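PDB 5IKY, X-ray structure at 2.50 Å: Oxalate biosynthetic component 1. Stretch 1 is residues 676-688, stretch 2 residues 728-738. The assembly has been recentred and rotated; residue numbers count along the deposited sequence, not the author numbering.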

ATOM      1  N   VAL A 676      35.478  13.045  14.045  1.00116.49           N
ATOM      2  CA  VAL A 676      34.506  13.967  14.621  1.00111.32           C
ATOM      3  C   VAL A 676      34.292  15.206  13.751  1.00 99.46           C
ATOM      4  O   VAL A 676      33.169  15.688  13.617  1.00112.29           O
ATOM      5  CB  VAL A 676      34.927  14.402  16.042  1.00110.39           C
ATOM      6  CG1 VAL A 676      33.949  15.421  16.611  1.00100.32           C
ATOM      7  CG2 VAL A 676      35.025  13.190  16.956  1.00114.61           C
ATOM      8  N   ASP A 677      35.360  15.714  13.142  1.00 85.31           N
ATOM      9  CA  ASP A 677      35.239  16.920  12.326  1.00 95.43           C
ATOM     10  C   ASP A 677      34.712  16.594  10.929  1.00 90.13           C
ATOM     11  O   ASP A 677      34.643  17.464  10.060  1.00 84.66           O
ATOM     12  CB  ASP A 677      36.578  17.660  12.237  1.00 84.52           C
ATOM     13  CG  ASP A 677      37.468  17.135  11.128  1.00118.34           C
ATOM     14  OD1 ASP A 677      37.651  15.901  11.037  1.00141.44           O
ATOM     15  OD2 ASP A 677      37.980  17.961  10.342  1.00118.29           O
ATOM     16  N   GLN A 678      34.338  15.334  10.720  1.00 80.22           N
ATOM     17  CA  GLN A 678      33.639  14.935   9.504  1.00 77.98           C
ATOM     18  C   GLN A 678      32.155  14.734   9.796  1.00 86.57           C
ATOM     19  O   GLN A 678      31.393  14.312   8.925  1.00 88.39           O
ATOM     20  CB  GLN A 678      34.246  13.660   8.914  1.00 68.35           C
ATOM     21  CG  GLN A 678      35.441  13.905   8.003  1.00 75.17           C
ATOM     22  CD  GLN A 678      35.083  14.725   6.775  1.00 74.21           C
ATOM     23  OE1 GLN A 678      34.253  14.317   5.962  1.00 84.62           O
ATOM     24  NE2 GLN A 678      35.711  15.886   6.635  1.00 82.40           N
ATOM     25  N   PHE A 679      31.754  15.034  11.029  1.00 83.15           N
ATOM     26  CA  PHE A 679      30.347  14.977  11.411  1.00 86.48           C
ATOM     27  C   PHE A 679      29.556  16.058  10.690  1.00 84.24           C
ATOM     28  O   PHE A 679      30.012  17.195  10.564  1.00 80.64           O
ATOM     29  CB  PHE A 679      30.170  15.138  12.924  1.00 76.96           C
ATOM     30  CG  PHE A 679      30.474  13.897  13.714  1.00 88.22           C
ATOM     31  CD1 PHE A 679      30.680  12.681  13.081  1.00 98.35           C
ATOM     32  CD2 PHE A 679      30.539  13.944  15.098  1.00 94.59           C
ATOM     33  CE1 PHE A 679      30.957  11.540  13.814  1.00 94.86           C
ATOM     34  CE2 PHE A 679      30.813  12.807  15.835  1.00 91.36           C
ATOM     35  CZ  PHE A 679      31.021  11.603  15.192  1.00 90.72           C
ATOM     36  N   LYS A 680      28.370  15.698  10.218  1.00 81.27           N
ATOM     37  CA  LYS A 680      27.487  16.652   9.565  1.00 70.92           C
ATOM     38  C   LYS A 680      26.893  17.613  10.588  1.00 66.74           C
ATOM     39  O   LYS A 680      26.382  17.184  11.623  1.00 64.32           O
ATOM     40  CB  LYS A 680      26.372  15.921   8.816  1.00 70.28           C
ATOM     41  CG  LYS A 680      26.867  14.974   7.738  1.00 72.84           C
ATOM     42  CD  LYS A 680      25.744  14.096   7.213  1.00 60.20           C
ATOM     43  CE  LYS A 680      26.246  13.150   6.137  1.00 60.17           C
ATOM     44  NZ  LYS A 680      25.177  12.224   5.672  1.00 71.86           N
ATOM     45  N   PRO A 681      26.966  18.922  10.304  1.00 60.25           N
ATOM     46  CA  PRO A 681      26.311  19.931  11.144  1.00 72.55           C
ATOM     47  C   PRO A 681      24.790  19.778  11.120  1.00 72.29           C
ATOM     48  O   PRO A 681      24.262  19.087  10.249  1.00 70.27           O
ATOM     49  CB  PRO A 681      26.745  21.256  10.512  1.00 64.65           C
ATOM     50  CG  PRO A 681      27.090  20.910   9.103  1.00 65.49           C
ATOM     51  CD  PRO A 681      27.674  19.529   9.165  1.00 73.53           C
ATOM     52  N   LEU A 682      24.103  20.415  12.064  1.00 73.31           N
ATOM     53  CA  LEU A 682      22.652  20.277  12.197  1.00 70.80           C
ATOM     54  C   LEU A 682      21.855  20.638  10.926  1.00 73.59           C
ATOM     55  O   LEU A 682      21.001  19.855  10.507  1.00 56.65           O
ATOM     56  CB  LEU A 682      22.154  21.116  13.382  1.00 55.69           C
ATOM     57  CG  LEU A 682      20.645  21.186  13.624  1.00 64.26           C
ATOM     58  CD1 LEU A 682      20.075  19.804  13.898  1.00 52.06           C
ATOM     59  CD2 LEU A 682      20.335  22.136  14.772  1.00 68.57           C
ATOM     60  N   PRO A 683      22.123  21.807  10.304  1.00 69.50           N
ATOM     61  CA  PRO A 683      21.318  22.136   9.117  1.00 66.14           C
ATOM     62  C   PRO A 683      21.489  21.147   7.963  1.00 70.64           C
ATOM     63  O   PRO A 683      20.547  20.943   7.198  1.00 71.69           O
ATOM     64  CB  PRO A 683      21.835  23.520   8.713  1.00 60.95           C
ATOM     65  CG  PRO A 683      22.435  24.080   9.951  1.00 69.05           C
ATOM     66  CD  PRO A 683      23.047  22.905  10.645  1.00 61.53           C
ATOM     67  N   LEU A 684      22.669  20.549   7.840  1.00 68.29           N
ATOM     68  CA  LEU A 684      22.904  19.559   6.794  1.00 57.56           C
ATOM     69  C   LEU A 684      22.059  18.311   7.037  1.00 60.78           C
ATOM     70  O   LEU A 684      21.499  17.738   6.101  1.00 59.85           O
ATOM     71  CB  LEU A 684      24.388  19.196   6.714  1.00 61.51           C
ATOM     72  CG  LEU A 684      24.784  18.075   5.747  1.00 62.65           C
ATOM     73  CD1 LEU A 684      24.191  18.301   4.365  1.00 66.47           C
ATOM     74  CD2 LEU A 684      26.298  17.975   5.660  1.00 58.36           C
ATOM     75  N   ARG A 685      21.961  17.898   8.296  1.00 57.77           N
ATOM     76  CA  ARG A 685      21.162  16.730   8.646  1.00 57.65           C
ATOM     77  C   ARG A 685      19.685  17.014   8.406  1.00 60.02           C
ATOM     78  O   ARG A 685      18.922  16.116   8.043  1.00 62.05           O
ATOM     79  CB  ARG A 685      21.401  16.319  10.102  1.00 60.39           C
ATOM     80  CG  ARG A 685      22.856  15.997  10.426  1.00 67.43           C
ATOM     81  CD  ARG A 685      22.986  15.172  11.702  1.00 68.35           C
ATOM     82  NE  ARG A 685      22.455  15.869  12.870  1.00 71.72           N
ATOM     83  CZ  ARG A 685      23.168  16.678  13.647  1.00 73.96           C
ATOM     84  NH1 ARG A 685      24.447  16.901  13.380  1.00 72.49           N
ATOM     85  NH2 ARG A 685      22.597  17.270  14.689  1.00 76.07           N
ATOM     86  N   CYS A 686      19.289  18.270   8.601  1.00 59.75           N
ATOM     87  CA  CYS A 686      17.908  18.679   8.372  1.00 63.49           C
ATOM     88  C   CYS A 686      17.560  18.602   6.892  1.00 72.28           C
ATOM     89  O   CYS A 686      16.501  18.091   6.522  1.00 63.60           O
ATOM     90  CB  CYS A 686      17.669  20.097   8.889  1.00 72.48           C
ATOM     91  SG  CYS A 686      16.001  20.729   8.559  1.00 63.98           S
ATOM     92  N   LEU A 687      18.458  19.116   6.055  1.00 56.99           N
ATOM     93  CA  LEU A 687      18.275  19.083   4.608  1.00 53.05           C
ATOM     94  C   LEU A 687      18.131  17.652   4.109  1.00 56.13           C
ATOM     95  O   LEU A 687      17.278  17.362   3.268  1.00 56.04           O
ATOM     96  CB  LEU A 687      19.445  19.767   3.900  1.00 55.54           C
ATOM     97  CG  LEU A 687      19.566  21.282   4.069  1.00 65.36           C
ATOM     98  CD1 LEU A 687      20.891  21.774   3.511  1.00 63.96           C
ATOM     99  CD2 LEU A 687      18.406  21.988   3.395  1.00 47.83           C
ATOM    100  N   GLU A 688      18.970  16.763   4.634  1.00 54.88           N
ATOM    101  CA  GLU A 688      18.933  15.353   4.261  1.00 55.80           C
ATOM    102  C   GLU A 688      17.601  14.728   4.645  1.00 56.30           C
ATOM    103  O   GLU A 688      17.076  13.874   3.934  1.00 72.05           O
ATOM    104  CB  GLU A 688      20.083  14.585   4.919  1.00 62.63           C
ATOM    105  CG  GLU A 688      21.452  14.860   4.313  1.00 75.11           C
ATOM    106  CD  GLU A 688      22.520  13.918   4.838  1.00 87.23           C
ATOM    107  OE1 GLU A 688      22.269  13.238   5.855  1.00 88.17           O
ATOM    108  OE2 GLU A 688      23.610  13.855   4.228  1.00 92.81           O
ATOM    109  N   GLU A 728      26.415  22.535  -1.176  1.00 77.06           N
ATOM    110  CA  GLU A 728      27.344  23.485  -0.574  1.00 66.22           C
ATOM    111  C   GLU A 728      27.910  22.980   0.750  1.00 69.38           C
ATOM    112  O   GLU A 728      29.119  23.038   0.980  1.00 74.79           O
ATOM    113  CB  GLU A 728      26.651  24.830  -0.357  1.00 70.21           C
ATOM    114  CG  GLU A 728      27.441  25.813   0.492  1.00 71.07           C
ATOM    115  CD  GLU A 728      28.237  26.793  -0.342  1.00102.90           C
ATOM    116  OE1 GLU A 728      28.342  26.584  -1.569  1.00113.94           O
ATOM    117  OE2 GLU A 728      28.754  27.776   0.230  1.00122.48           O
ATOM    118  N   LEU A 729      27.032  22.482   1.614  1.00 66.95           N
ATOM    119  CA  LEU A 729      27.436  22.027   2.940  1.00 67.41           C
ATOM    120  C   LEU A 729      28.259  20.742   2.886  1.00 67.83           C
ATOM    121  O   LEU A 729      29.151  20.534   3.707  1.00 79.49           O
ATOM    122  CB  LEU A 729      26.208  21.822   3.829  1.00 65.15           C
ATOM    123  CG  LEU A 729      25.453  23.085   4.250  1.00 64.72           C
ATOM    124  CD1 LEU A 729      24.233  22.724   5.076  1.00 61.01           C
ATOM    125  CD2 LEU A 729      26.365  24.022   5.024  1.00 55.52           C
ATOM    126  N   THR A 730      27.955  19.881   1.921  1.00 61.92           N
ATOM    127  CA  THR A 730      28.657  18.609   1.791  1.00 62.88           C
ATOM    128  C   THR A 730      30.060  18.812   1.226  1.00 73.28           C
ATOM    129  O   THR A 730      31.017  18.182   1.677  1.00 81.97           O
ATOM    130  CB  THR A 730      27.878  17.624   0.901  1.00 61.49           C
ATOM    131  OG1 THR A 730      26.587  17.381   1.474  1.00 58.38           O
ATOM    132  CG2 THR A 730      28.623  16.305   0.781  1.00 58.11           C
ATOM    133  N   LEU A 731      30.175  19.700   0.242  1.00 72.11           N
ATOM    134  CA  LEU A 731      31.462  19.999  -0.379  1.00 77.14           C
ATOM    135  C   LEU A 731      32.449  20.559   0.634  1.00 87.27           C
ATOM    136  O   LEU A 731      33.624  20.190   0.635  1.00 99.19           O
ATOM    137  CB  LEU A 731      31.285  20.984  -1.534  1.00 67.18           C
ATOM    138  CG  LEU A 731      30.731  20.390  -2.829  1.00 75.70           C
ATOM    139  CD1 LEU A 731      30.414  21.486  -3.824  1.00 82.62           C
ATOM    140  CD2 LEU A 731      31.724  19.403  -3.419  1.00 83.71           C
ATOM    141  N   GLU A 732      31.967  21.448   1.495  1.00 77.59           N
ATOM    142  CA  GLU A 732      32.809  22.035   2.528  1.00 83.53           C
ATOM    143  C   GLU A 732      33.330  20.949   3.467  1.00100.50           C
ATOM    144  O   GLU A 732      34.475  21.000   3.924  1.00 96.27           O
ATOM    145  CB  GLU A 732      32.037  23.103   3.306  1.00 67.16           C
ATOM    146  CG  GLU A 732      32.371  23.183   4.787  1.00 97.30           C
ATOM    147  CD  GLU A 732      31.597  24.278   5.496  1.00121.81           C
ATOM    148  OE1 GLU A 732      30.424  24.510   5.128  1.00119.14           O
ATOM    149  OE2 GLU A 732      32.163  24.912   6.414  1.00133.05           O
ATOM    150  N   LEU A 733      32.493  19.949   3.719  1.00 77.60           N
ATOM    151  CA  LEU A 733      32.870  18.829   4.572  1.00 79.91           C
ATOM    152  C   LEU A 733      33.843  17.892   3.857  1.00 93.82           C
ATOM    153  O   LEU A 733      34.603  17.164   4.497  1.00105.48           O
ATOM    154  CB  LEU A 733      31.625  18.058   5.017  1.00 86.16           C
ATOM    155  CG  LEU A 733      31.635  17.472   6.428  1.00 91.50           C
ATOM    156  CD1 LEU A 733      31.850  18.571   7.459  1.00 95.02           C
ATOM    157  CD2 LEU A 733      30.339  16.729   6.702  1.00 90.65           C
ATOM    158  N   ARG A 734      33.813  17.916   2.527  1.00 78.06           N
ATOM    159  CA  ARG A 734      34.668  17.048   1.723  1.00 79.40           C
ATOM    160  C   ARG A 734      36.059  17.653   1.544  1.00 92.35           C
ATOM    161  O   ARG A 734      37.047  16.936   1.382  1.00 83.90           O
ATOM    162  CB  ARG A 734      34.030  16.786   0.356  1.00 65.04           C
ATOM    163  CG  ARG A 734      34.648  15.620  -0.401  1.00 76.86           C
ATOM    164  CD  ARG A 734      34.083  15.500  -1.810  1.00 75.64           C
ATOM    165  NE  ARG A 734      34.439  14.224  -2.427  1.00 84.41           N
ATOM    166  CZ  ARG A 734      35.609  13.972  -3.005  1.00 83.92           C
ATOM    167  NH1 ARG A 734      36.546  14.910  -3.049  1.00 76.74           N
ATOM    168  NH2 ARG A 734      35.842  12.781  -3.538  1.00 89.41           N
ATOM    169  N   ASP A 735      36.125  18.980   1.579  1.00 92.06           N
ATOM    170  CA  ASP A 735      37.380  19.698   1.391  1.00 95.55           C
ATOM    171  C   ASP A 735      38.287  19.599   2.617  1.00 87.11           C
ATOM    172  O   ASP A 735      39.468  19.933   2.550  1.00105.77           O
ATOM    173  CB  ASP A 735      37.101  21.164   1.059  1.00103.96           C
ATOM    174  CG  ASP A 735      36.397  21.336  -0.272  1.00114.04           C
ATOM    175  OD1 ASP A 735      35.981  20.317  -0.863  1.00101.18           O
ATOM    176  OD2 ASP A 735      36.254  22.491  -0.727  1.00132.37           O
ATOM    177  N   ARG A 736      37.728  19.141   3.733  1.00 95.55           N
ATOM    178  CA  ARG A 736      38.499  18.973   4.960  1.00 86.94           C
ATOM    179  C   ARG A 736      38.810  17.504   5.225  1.00 94.98           C
ATOM    180  O   ARG A 736      39.248  17.142   6.316  1.00109.80           O
ATOM    181  CB  ARG A 736      37.749  19.555   6.160  1.00102.41           C
ATOM    182  CG  ARG A 736      37.288  20.991   5.995  1.00101.68           C
ATOM    183  CD  ARG A 736      36.932  21.586   7.347  1.00 96.52           C
ATOM    184  NE  ARG A 736      36.282  20.608   8.216  1.00 98.67           N
ATOM    185  CZ  ARG A 736      34.969  20.526   8.403  1.00101.86           C
ATOM    186  NH1 ARG A 736      34.152  21.369   7.786  1.00 90.27           N
ATOM    187  NH2 ARG A 736      34.470  19.603   9.214  1.00100.80           N
ATOM    188  N   SER A 737      38.572  16.658   4.228  1.00 91.15           N
ATOM    189  CA  SER A 737      38.798  15.226   4.388  1.00 94.12           C
ATOM    190  C   SER A 737      39.894  14.725   3.457  1.00 84.68           C
ATOM    191  O   SER A 737      40.348  15.448   2.569  1.00 87.14           O
ATOM    192  CB  SER A 737      37.505  14.448   4.129  1.00 84.72           C
ATOM    193  OG  SER A 737      37.130  14.520   2.764  1.00 78.30           O
ATOM    194  N   ASN A 738      40.317  13.484   3.669  1.00 91.49           N
ATOM    195  CA  ASN A 738      41.254  12.837   2.762  1.00121.87           C
ATOM    196  C   ASN A 738      40.499  12.023   1.718  1.00120.01           C
ATOM    197  O   ASN A 738      40.851  10.881   1.423  1.00138.28           O
ATOM    198  CB  ASN A 738      42.238  11.952   3.531  1.00133.33           C
ATOM    199  CG  ASN A 738      41.544  10.924   4.401  1.00133.52           C
ATOM    200  OD1 ASN A 738      40.390  11.100   4.791  1.00129.61           O
ATOM    201  ND2 ASN A 738      42.248   9.841   4.714  1.00125.14           N
TER
HETATM  202  O   HOH W   1      25.557  15.104   2.414  1.00 72.25           O

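Two leucines of the second stretch, Leu729 and Leu733, lie one helical turn apart and point toward the first stretch, where they bury the most surface of any residues in the contact. Leu729, in the mt conformation (chi1 -69°, chi2 178°), extends CD1 onto the helix that begins after Pro681. There Leu729 CD1 lies 3.9 Å from Leu684 CB and 3.8 Å from Leu687 CD1. Apolar side chains suit this place because they fill space and have no polar group to leave unpaired. The helix axes approach no closer than 10.3 Å, so side chains bridge the gap.

Leu733 sits farther along, where its helix faces the segment leading into the other. Its chi1 of -144° lies between wells; in this pose Leu733 CD2 reaches within 4.0 Å of Lys680 CG and 4.4 Å of Leu684 CD2, and both Leu733 CD1 and Leu733 CD2 lie 3.9 Å from Phe679 O. Lys680 is nearly fully extended beyond its m chi1, so its aliphatic part can pack here while Lys680 NZ forms a salt bridge with Glu688 OE2 at 2.7 Å. A water donates to both Glu688 OE2 and Thr730 OG1, linking the stretches again.

Polar contacts dominate at the other end. Gln678 points its CA-to-CB bond sideways, but chi1, chi2 and chi3 of -85°, -63° and -61° bring its amide nearer. Gln678 NE2 donates to Leu733 O (2.7 Å, 158°), a well-directed bond that gives this buried amide a partner. Nearby, a type I turn from Arg734 to Ser737, with Ser737 OG donating to Arg734 O at 2.8 Å, holds Arg736 at its third position. The Arg736 guanidinium meets Asp677 O edge-on: Arg736 NH2 donates across a very short 2.3 Å, at only 122°. Asp677 OD2 adds a long salt bridge to Arg736 NE, 3.8 Å, at an exposed site.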